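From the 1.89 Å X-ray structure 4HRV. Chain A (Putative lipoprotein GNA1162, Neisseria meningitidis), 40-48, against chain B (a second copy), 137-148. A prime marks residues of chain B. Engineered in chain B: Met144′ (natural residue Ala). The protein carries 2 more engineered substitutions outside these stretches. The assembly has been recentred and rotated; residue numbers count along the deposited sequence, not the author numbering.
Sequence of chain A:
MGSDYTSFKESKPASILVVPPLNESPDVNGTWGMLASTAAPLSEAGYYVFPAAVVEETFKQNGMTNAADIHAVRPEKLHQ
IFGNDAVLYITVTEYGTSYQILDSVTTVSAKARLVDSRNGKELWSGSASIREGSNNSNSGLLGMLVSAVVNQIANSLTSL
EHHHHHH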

# COMPACT_ATOMS: atom_id res chain seq x y z
N ALA A 40 -1.12 6.83 -13.23
CA ALA A 40 -1.49 5.50 -13.72
C ALA A 40 -2.55 4.80 -12.86
O ALA A 40 -3.57 4.34 -13.38
CB ALA A 40 -0.25 4.62 -13.88
N PRO A 41 -2.30 4.70 -11.54
CA PRO A 41 -3.31 4.07 -10.68
C PRO A 41 -4.69 4.74 -10.79
O PRO A 41 -5.73 4.06 -10.78
CB PRO A 41 -2.73 4.27 -9.27
CG PRO A 41 -1.27 4.37 -9.48
CD PRO A 41 -1.08 5.05 -10.80
N LEU A 42 -4.71 6.06 -10.89
CA LEU A 42 -5.99 6.76 -10.99
C LEU A 42 -6.75 6.48 -12.30
O LEU A 42 -7.96 6.26 -12.29
CB LEU A 42 -5.82 8.26 -10.75
CG LEU A 42 -5.43 8.65 -9.32
CD1 LEU A 42 -5.12 10.16 -9.26
CD2 LEU A 42 -6.56 8.29 -8.36
N SER A 43 -6.04 6.50 -13.42
CA SER A 43 -6.66 6.17 -14.71
C SER A 43 -7.19 4.73 -14.70
O SER A 43 -8.28 4.46 -15.19
CB SER A 43 -5.66 6.36 -15.85
OG SER A 43 -5.23 7.70 -15.92
N GLU A 44 -6.39 3.82 -14.15
CA GLU A 44 -6.80 2.43 -13.99
C GLU A 44 -8.13 2.35 -13.24
O GLU A 44 -9.02 1.57 -13.61
CB GLU A 44 -5.74 1.63 -13.23
CG GLU A 44 -4.38 1.59 -13.91
CD GLU A 44 -3.36 0.79 -13.11
OE1 GLU A 44 -3.76 0.02 -12.20
OE2 GLU A 44 -2.15 0.94 -13.38
N ALA A 45 -8.25 3.15 -12.19
CA ALA A 45 -9.43 3.12 -11.33
C ALA A 45 -10.62 3.77 -12.00
O ALA A 45 -11.71 3.82 -11.43
CB ALA A 45 -9.14 3.79 -10.00
N GLY A 46 -10.41 4.29 -13.21
CA GLY A 46 -11.49 4.87 -13.98
C GLY A 46 -11.71 6.36 -13.78
O GLY A 46 -12.80 6.86 -14.05
N TYR A 47 -10.69 7.06 -13.31
CA TYR A 47 -10.78 8.52 -13.21
C TYR A 47 -10.05 9.20 -14.35
O TYR A 47 -9.00 8.75 -14.77
CB TYR A 47 -10.19 9.03 -11.90
CG TYR A 47 -10.85 8.43 -10.70
CD1 TYR A 47 -12.04 8.95 -10.21
CD2 TYR A 47 -10.28 7.34 -10.05
CE1 TYR A 47 -12.66 8.39 -9.10
CE2 TYR A 47 -10.89 6.78 -8.94
CZ TYR A 47 -12.07 7.31 -8.47
OH TYR A 47 -12.69 6.76 -7.37
N TYR A 48 -10.60 10.32 -14.81
CA TYR A 48 -9.86 11.17 -15.73
C TYR A 48 -8.98 12.10 -14.91
O TYR A 48 -9.47 12.90 -14.12
CB TYR A 48 -10.79 11.98 -16.62
CG TYR A 48 -10.00 12.98 -17.44
CD1 TYR A 48 -9.12 12.55 -18.43
CD2 TYR A 48 -10.09 14.34 -17.19
CE1 TYR A 48 -8.37 13.46 -19.18
CE2 TYR A 48 -9.36 15.26 -17.93
CZ TYR A 48 -8.49 14.81 -18.92
OH TYR A 48 -7.76 15.72 -19.66
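Chain B, residues 137-148: SNSGLLGMLVSA

Residues 40–44 of chain A form the last part of a helix that begins earlier in the chain, kinked at Ala40 and Pro41, where the backbone N atoms make no bond to the preceding turn. The helix closes in a Schellman motif: Gly46 N bonds to Ser43 O (2.9 Å) and Tyr47 N to Leu42 O (3.0 Å), while Gly46 takes positive phi (91°, psi 21°), a conformation in which a CB would be jammed against the carbonyl O of Ala45. Beyond this turn the chain is extended at Tyr47 (-102°/144°) and Tyr48 (-85°/118°). In chain B, Ser137′ (-54°/143°) and Asn138′ (-165°/102°) lead into a helix that runs from Ser139′ through Ala148′ and onward, with Asn138′ at the N-cap position. Its phi values lie between -57° and -67° and its psi values between -34° and -53°, and its i to i+4 bonds run unbroken from Leu142′ N to Asn138′ O (3.1 Å) through Ala148′ N to Met144′ O (2.9 Å).

The two helices pack nearly antiparallel, with a signed crossing angle of 164° and axes 8.8 Å apart at closest approach. The register sets Pro41 CA 4.9 Å from Met144′ CA and Ala45 CA 5.4 Å from Gly140′ CA, so one turn of helix on each side advances in opposite directions.

At Ala45 the methyl group points toward chain B and lies 4.3 Å, CB to CA, from Gly140′. The absence of a side chain there matters: an ideal CB on Gly140′ would fall 3.3 Å from Ala45 CB. One turn away, the ring of Pro41 (C-gamma exo) faces the helix, its CB 3.3 Å from CB of Met144′ and its CG 3.8 Å from OG of Ser147′ (chi1 t). Met144′ is an engineered selenomethionine (p, p, t); its CA-to-CB bond points toward chain A, but the end of the side chain leads away.

Leu42 and Leu141′, both m,t rotamers, start sideways and bring their ends inward, meeting CD2 to CD2 at 3.8 Å. Leu42 CD2 also lies 3.7 Å from Met144′ CG, and Leu141′ CD2 reaches Tyr47 CE2 at 3.9 Å, approaching the ring obliquely. Tyr47 (chi1 m) thus extends the apolar contact past the end of its helix, toward the start of the partner helix. The contact is essentially apolar packing, with 319 Å² buried over both sides.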

# COMPACT_ATOMS: atom_id res chain seq x y z
N SER B 137 -15.20 4.11 2.00
CA SER B 137 -14.21 3.12 1.55
C SER B 137 -14.06 3.10 0.03
O SER B 137 -15.03 3.27 -0.71
CB SER B 137 -14.59 1.72 2.06
N ASN B 138 -12.83 2.90 -0.43
CA ASN B 138 -12.51 2.92 -1.86
C ASN B 138 -11.13 2.30 -2.13
O ASN B 138 -10.09 2.94 -1.91
CB ASN B 138 -12.57 4.36 -2.39
CG ASN B 138 -12.46 4.45 -3.90
OD1 ASN B 138 -13.28 5.08 -4.57
ND2 ASN B 138 -11.43 3.82 -4.46
N SER B 139 -11.13 1.06 -2.60
CA SER B 139 -9.89 0.32 -2.88
C SER B 139 -9.05 0.99 -3.95
O SER B 139 -7.82 0.96 -3.89
CB SER B 139 -10.21 -1.12 -3.28
OG SER B 139 -9.07 -1.74 -3.86
N GLY B 140 -9.71 1.58 -4.95
CA GLY B 140 -9.02 2.25 -6.03
C GLY B 140 -8.10 3.35 -5.52
O GLY B 140 -6.91 3.37 -5.84
N LEU B 141 -8.66 4.26 -4.73
CA LEU B 141 -7.89 5.35 -4.16
C LEU B 141 -6.84 4.89 -3.15
O LEU B 141 -5.74 5.43 -3.13
CB LEU B 141 -8.83 6.39 -3.51
CG LEU B 141 -9.82 7.00 -4.50
CD1 LEU B 141 -10.82 7.92 -3.81
CD2 LEU B 141 -9.06 7.76 -5.60
N LEU B 142 -7.17 3.92 -2.31
CA LEU B 142 -6.19 3.38 -1.36
C LEU B 142 -5.06 2.72 -2.14
O LEU B 142 -3.89 2.85 -1.78
CB LEU B 142 -6.82 2.34 -0.43
CG LEU B 142 -6.72 2.58 1.08
CD1 LEU B 142 -6.75 1.24 1.81
CD2 LEU B 142 -5.49 3.36 1.45
N GLY B 143 -5.42 2.04 -3.22
CA GLY B 143 -4.45 1.46 -4.11
C GLY B 143 -3.49 2.48 -4.67
O GLY B 143 -2.27 2.28 -4.64
N MSE B 144 -4.03 3.60 -5.17
CA MSE B 144 -3.17 4.62 -5.77
C MSE B 144 -2.26 5.25 -4.73
O MSE B 144 -1.12 5.56 -5.02
CB MSE B 144 -3.96 5.69 -6.53
CG MSE B 144 -4.43 6.85 -5.69
SE MSE B 144 -3.09 8.21 -5.22
CE MSE B 144 -4.14 9.01 -3.75
N LEU B 145 -2.77 5.43 -3.51
CA LEU B 145 -1.93 5.95 -2.43
C LEU B 145 -0.78 5.01 -2.05
O LEU B 145 0.36 5.46 -1.95
CB LEU B 145 -2.76 6.30 -1.19
CG LEU B 145 -1.91 6.87 -0.05
CD1 LEU B 145 -1.14 8.11 -0.51
CD2 LEU B 145 -2.75 7.19 1.17
N VAL B 146 -1.06 3.73 -1.82
CA VAL B 146 0.02 2.82 -1.44
C VAL B 146 0.99 2.74 -2.60
O VAL B 146 2.19 2.66 -2.41
CB VAL B 146 -0.48 1.39 -1.03
CG1 VAL B 146 -1.64 1.48 -0.07
CG2 VAL B 146 -0.88 0.58 -2.25
N SER B 147 0.44 2.81 -3.80
CA SER B 147 1.26 2.69 -5.00
C SER B 147 2.22 3.85 -5.11
O SER B 147 3.39 3.68 -5.48
CB SER B 147 0.38 2.60 -6.24
OG SER B 147 1.18 2.37 -7.38
N ALA B 148 1.72 5.03 -4.78
CA ALA B 148 2.54 6.23 -4.79
C ALA B 148 3.62 6.15 -3.73
O ALA B 148 4.76 6.56 -3.96
CB ALA B 148 1.67 7.45 -4.54